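PDB 4CJD: neisseria adhesin A from Neisseria meningitidis, which probably adheres to human epithelial cells and induces bacterial uptake, as a trimeric surface adhesin with its head on a long coiled-coil stalk. Local coordinates for residues N23-K31 with F59-V67. Sequence-based numbering, arbitrary orientation.
Sequences NTQDINGFK and FGGLGLKEV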
loop_
_atom_site.group_PDB
_atom_site.type_symbol
_atom_site.label_atom_id
_atom_site.label_comp_id
_atom_site.label_asym_id
_atom_site.label_seq_id
_atom_site.Cartn_x
_atom_site.Cartn_y
_atom_site.Cartn_z
ATOM N N ASN A 23 -14.662 -27.278 22.378
ATOM C CA ASN A 23 -14.258 -27.003 21.004
ATOM C C ASN A 23 -15.311 -26.225 20.257
ATOM O O ASN A 23 -15.006 -25.321 19.455
ATOM C CB ASN A 23 -13.960 -28.314 20.270
ATOM C CG ASN A 23 -12.686 -28.975 20.778
ATOM O OD1 ASN A 23 -11.916 -28.351 21.468
ATOM N ND2 ASN A 23 -12.488 -30.231 20.457
ATOM N N THR A 24 -16.574 -26.567 20.496
ATOM C CA THR A 24 -17.673 -25.824 19.856
ATOM C C THR A 24 -17.667 -24.346 20.293
ATOM O O THR A 24 -17.813 -23.441 19.452
ATOM C CB THR A 24 -19.027 -26.536 20.174
ATOM O OG1 THR A 24 -18.929 -27.879 19.700
ATOM C CG2 THR A 24 -20.239 -25.824 19.530
ATOM N N GLN A 25 -17.413 -24.069 21.585
ATOM C CA GLN A 25 -17.233 -22.667 21.995
ATOM C C GLN A 25 -16.000 -22.010 21.372
ATOM O O GLN A 25 -16.054 -20.831 20.979
ATOM C CB GLN A 25 -17.146 -22.543 23.531
ATOM C CG GLN A 25 -18.447 -22.831 24.240
ATOM C CD GLN A 25 -18.405 -22.472 25.712
ATOM O OE1 GLN A 25 -17.454 -22.802 26.423
ATOM N NE2 GLN A 25 -19.444 -21.806 26.178
ATOM N N ASP A 26 -14.883 -22.748 21.280
ATOM C CA ASP A 26 -13.723 -22.225 20.563
ATOM C C ASP A 26 -14.060 -21.820 19.137
ATOM O O ASP A 26 -13.609 -20.774 18.621
ATOM C CB ASP A 26 -12.573 -23.247 20.513
ATOM C CG ASP A 26 -11.784 -23.280 21.784
ATOM O OD1 ASP A 26 -12.037 -22.438 22.669
ATOM O OD2 ASP A 26 -10.921 -24.139 21.897
ATOM N N ILE A 27 -14.853 -22.643 18.482
ATOM C CA ILE A 27 -15.169 -22.368 17.072
ATOM C C ILE A 27 -16.214 -21.271 16.883
ATOM O O ILE A 27 -16.108 -20.406 15.979
ATOM C CB ILE A 27 -15.628 -23.674 16.370
ATOM C CG1 ILE A 27 -14.424 -24.619 16.196
ATOM C CG2 ILE A 27 -16.289 -23.410 14.955
ATOM C CD1 ILE A 27 -14.868 -26.089 15.908
ATOM N N ASN A 28 -17.217 -21.285 17.737
ATOM C CA ASN A 28 -18.387 -20.410 17.540
ATOM C C ASN A 28 -18.436 -19.246 18.489
ATOM O O ASN A 28 -19.223 -18.323 18.297
ATOM C CB ASN A 28 -19.689 -21.204 17.674
ATOM C CG ASN A 28 -19.810 -22.272 16.601
ATOM O OD1 ASN A 28 -19.891 -21.957 15.442
ATOM N ND2 ASN A 28 -19.747 -23.527 16.989
ATOM N N GLY A 29 -17.606 -19.256 19.526
ATOM C CA GLY A 29 -17.590 -18.063 20.378
ATOM C C GLY A 29 -18.384 -18.268 21.655
ATOM O O GLY A 29 -19.169 -19.224 21.754
ATOM N N PHE A 30 -18.173 -17.418 22.662
ATOM C CA PHE A 30 -19.091 -17.432 23.796
ATOM C C PHE A 30 -19.184 -16.033 24.368
ATOM O O PHE A 30 -18.406 -15.111 24.005
ATOM C CB PHE A 30 -18.655 -18.441 24.882
ATOM C CG PHE A 30 -17.353 -18.059 25.563
ATOM C CD1 PHE A 30 -16.128 -18.316 24.933
ATOM C CD2 PHE A 30 -17.352 -17.429 26.811
ATOM C CE1 PHE A 30 -14.914 -17.964 25.537
ATOM C CE2 PHE A 30 -16.134 -17.060 27.443
ATOM C CZ PHE A 30 -14.910 -17.350 26.811
ATOM N N LYS A 31 -20.156 -15.844 25.241
ATOM C CA LYS A 31 -20.397 -14.514 25.791
ATOM C C LYS A 31 -20.731 -14.623 27.246
ATOM O O LYS A 31 -20.970 -15.735 27.767
ATOM C CB LYS A 31 -21.533 -13.843 25.048
ATOM C CG LYS A 31 -22.887 -14.501 25.292
ATOM C CD LYS A 31 -23.925 -13.855 24.340
ATOM C CE LYS A 31 -25.318 -14.316 24.594
ATOM N NZ LYS A 31 -25.474 -15.770 24.390
ATOM N N PHE A 59 -9.204 -14.785 21.960
ATOM C CA PHE A 59 -9.879 -13.852 21.081
ATOM C C PHE A 59 -11.125 -13.279 21.699
ATOM O O PHE A 59 -12.090 -12.928 20.980
ATOM C CB PHE A 59 -10.200 -14.526 19.709
ATOM C CG PHE A 59 -8.940 -15.014 19.006
ATOM C CD1 PHE A 59 -8.150 -14.127 18.291
ATOM C CD2 PHE A 59 -8.505 -16.292 19.160
ATOM C CE1 PHE A 59 -6.958 -14.549 17.673
ATOM C CE2 PHE A 59 -7.313 -16.746 18.527
ATOM C CZ PHE A 59 -6.535 -15.821 17.793
ATOM N N GLY A 60 -11.085 -13.103 23.012
ATOM C CA GLY A 60 -12.155 -12.375 23.678
ATOM C C GLY A 60 -13.498 -13.061 23.437
ATOM O O GLY A 60 -14.515 -12.416 23.408
ATOM N N GLY A 61 -13.495 -14.382 23.246
ATOM C CA GLY A 61 -14.748 -15.116 23.104
ATOM C C GLY A 61 -15.424 -14.975 21.744
ATOM O O GLY A 61 -16.549 -15.422 21.536
ATOM N N LEU A 62 -14.748 -14.346 20.793
ATOM C CA LEU A 62 -15.353 -14.175 19.475
ATOM C C LEU A 62 -15.577 -15.499 18.761
ATOM O O LEU A 62 -16.513 -15.637 17.958
ATOM C CB LEU A 62 -14.468 -13.280 18.602
ATOM C CG LEU A 62 -14.448 -11.770 18.815
ATOM C CD1 LEU A 62 -13.395 -11.145 17.877
ATOM C CD2 LEU A 62 -15.830 -11.161 18.610
ATOM N N GLY A 63 -14.658 -16.443 18.987
ATOM C CA GLY A 63 -14.652 -17.702 18.258
ATOM C C GLY A 63 -13.918 -17.618 16.949
ATOM O O GLY A 63 -13.771 -16.534 16.367
ATOM N N LEU A 64 -13.390 -18.752 16.493
ATOM C CA LEU A 64 -12.592 -18.772 15.268
ATOM C C LEU A 64 -13.363 -18.270 14.027
ATOM O O LEU A 64 -12.824 -17.512 13.196
ATOM C CB LEU A 64 -12.075 -20.202 15.028
ATOM C CG LEU A 64 -11.260 -20.825 16.190
ATOM C CD1 LEU A 64 -10.921 -22.259 15.884
ATOM C CD2 LEU A 64 -9.998 -20.051 16.513
ATOM N N LYS A 65 -14.623 -18.663 13.897
ATOM C CA LYS A 65 -15.401 -18.241 12.700
ATOM C C LYS A 65 -15.523 -16.719 12.615
ATOM O O LYS A 65 -15.299 -16.121 11.567
ATOM C CB LYS A 65 -16.820 -18.875 12.691
ATOM C CG LYS A 65 -16.826 -20.452 12.552
ATOM C CD LYS A 65 -18.351 -21.001 12.422
ATOM C CE LYS A 65 -18.587 -22.532 12.631
ATOM N NZ LYS A 65 -20.023 -23.097 13.050
ATOM N N GLU A 66 -15.865 -16.088 13.737
ATOM C CA GLU A 66 -16.017 -14.663 13.712
ATOM C C GLU A 66 -14.698 -13.938 13.469
ATOM O O GLU A 66 -14.674 -12.896 12.800
ATOM C CB GLU A 66 -16.654 -14.164 15.029
ATOM C CG GLU A 66 -16.816 -12.638 15.045
ATOM C CD GLU A 66 -17.697 -12.135 13.912
ATOM O OE1 GLU A 66 -18.503 -12.924 13.394
ATOM O OE2 GLU A 66 -17.553 -10.967 13.504
ATOM N N VAL A 67 -13.592 -14.425 14.044
ATOM C CA VAL A 67 -12.316 -13.740 13.771
ATOM C C VAL A 67 -11.999 -13.886 12.269
ATOM O O VAL A 67 -11.554 -12.924 11.581
ATOM C CB VAL A 67 -11.133 -14.319 14.642
ATOM C CG1 VAL A 67 -9.785 -13.637 14.269
ATOM C CG2 VAL A 67 -11.426 -14.094 16.160
HETATM O O HOH W 1 -17.053 -17.410 15.917
HETATM O O HOH W 2 -17.700 -12.672 23.643
#
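K65 reaches back across I27 to N28 and donates a hydrogen bond from NZ to OD1 (2.7 Å), in the amide plane and on a lone pair of that oxygen. The lysine is extended beyond CG, which carries the ammonium past I27 to the amide; the same NZ forms a salt bridge with D26 of a neighbouring subunit. At the backbone, the C-terminal turn of helix 9-28 meets the first turn of helix 64-113. L64 N donates to D26 O (2.9 Å), and K65 N to I27 O at 3.1 Å, nearly straight at 175°. A water donates to I27 O and L62 O and accepts from E66 N. Further out, F30 N bonds to G61 O (2.8 Å), and a second water bridges F30 O and G60 O. Glycines permit the close approach: the CA atoms of G29 and G63 lie 3.6 Å apart, both at backbone angles that call for glycine. In the packing, I27 CG2 presses on K65 CE at 3.4 Å, a tight carbon pair, while I27 CG1 faces L64 CD1 at 4.2 Å. F30 CE1 comes within 3.7 Å of G61 CA. Helix 64-113 resumes the course of helix 9-28 after strands 35-40 and 43-48 and helix 51-56. D26 O and I27 O are thus satisfied by the next helix's first amides, and the shared K65 ammonium couples this head-domain junction to the trimer.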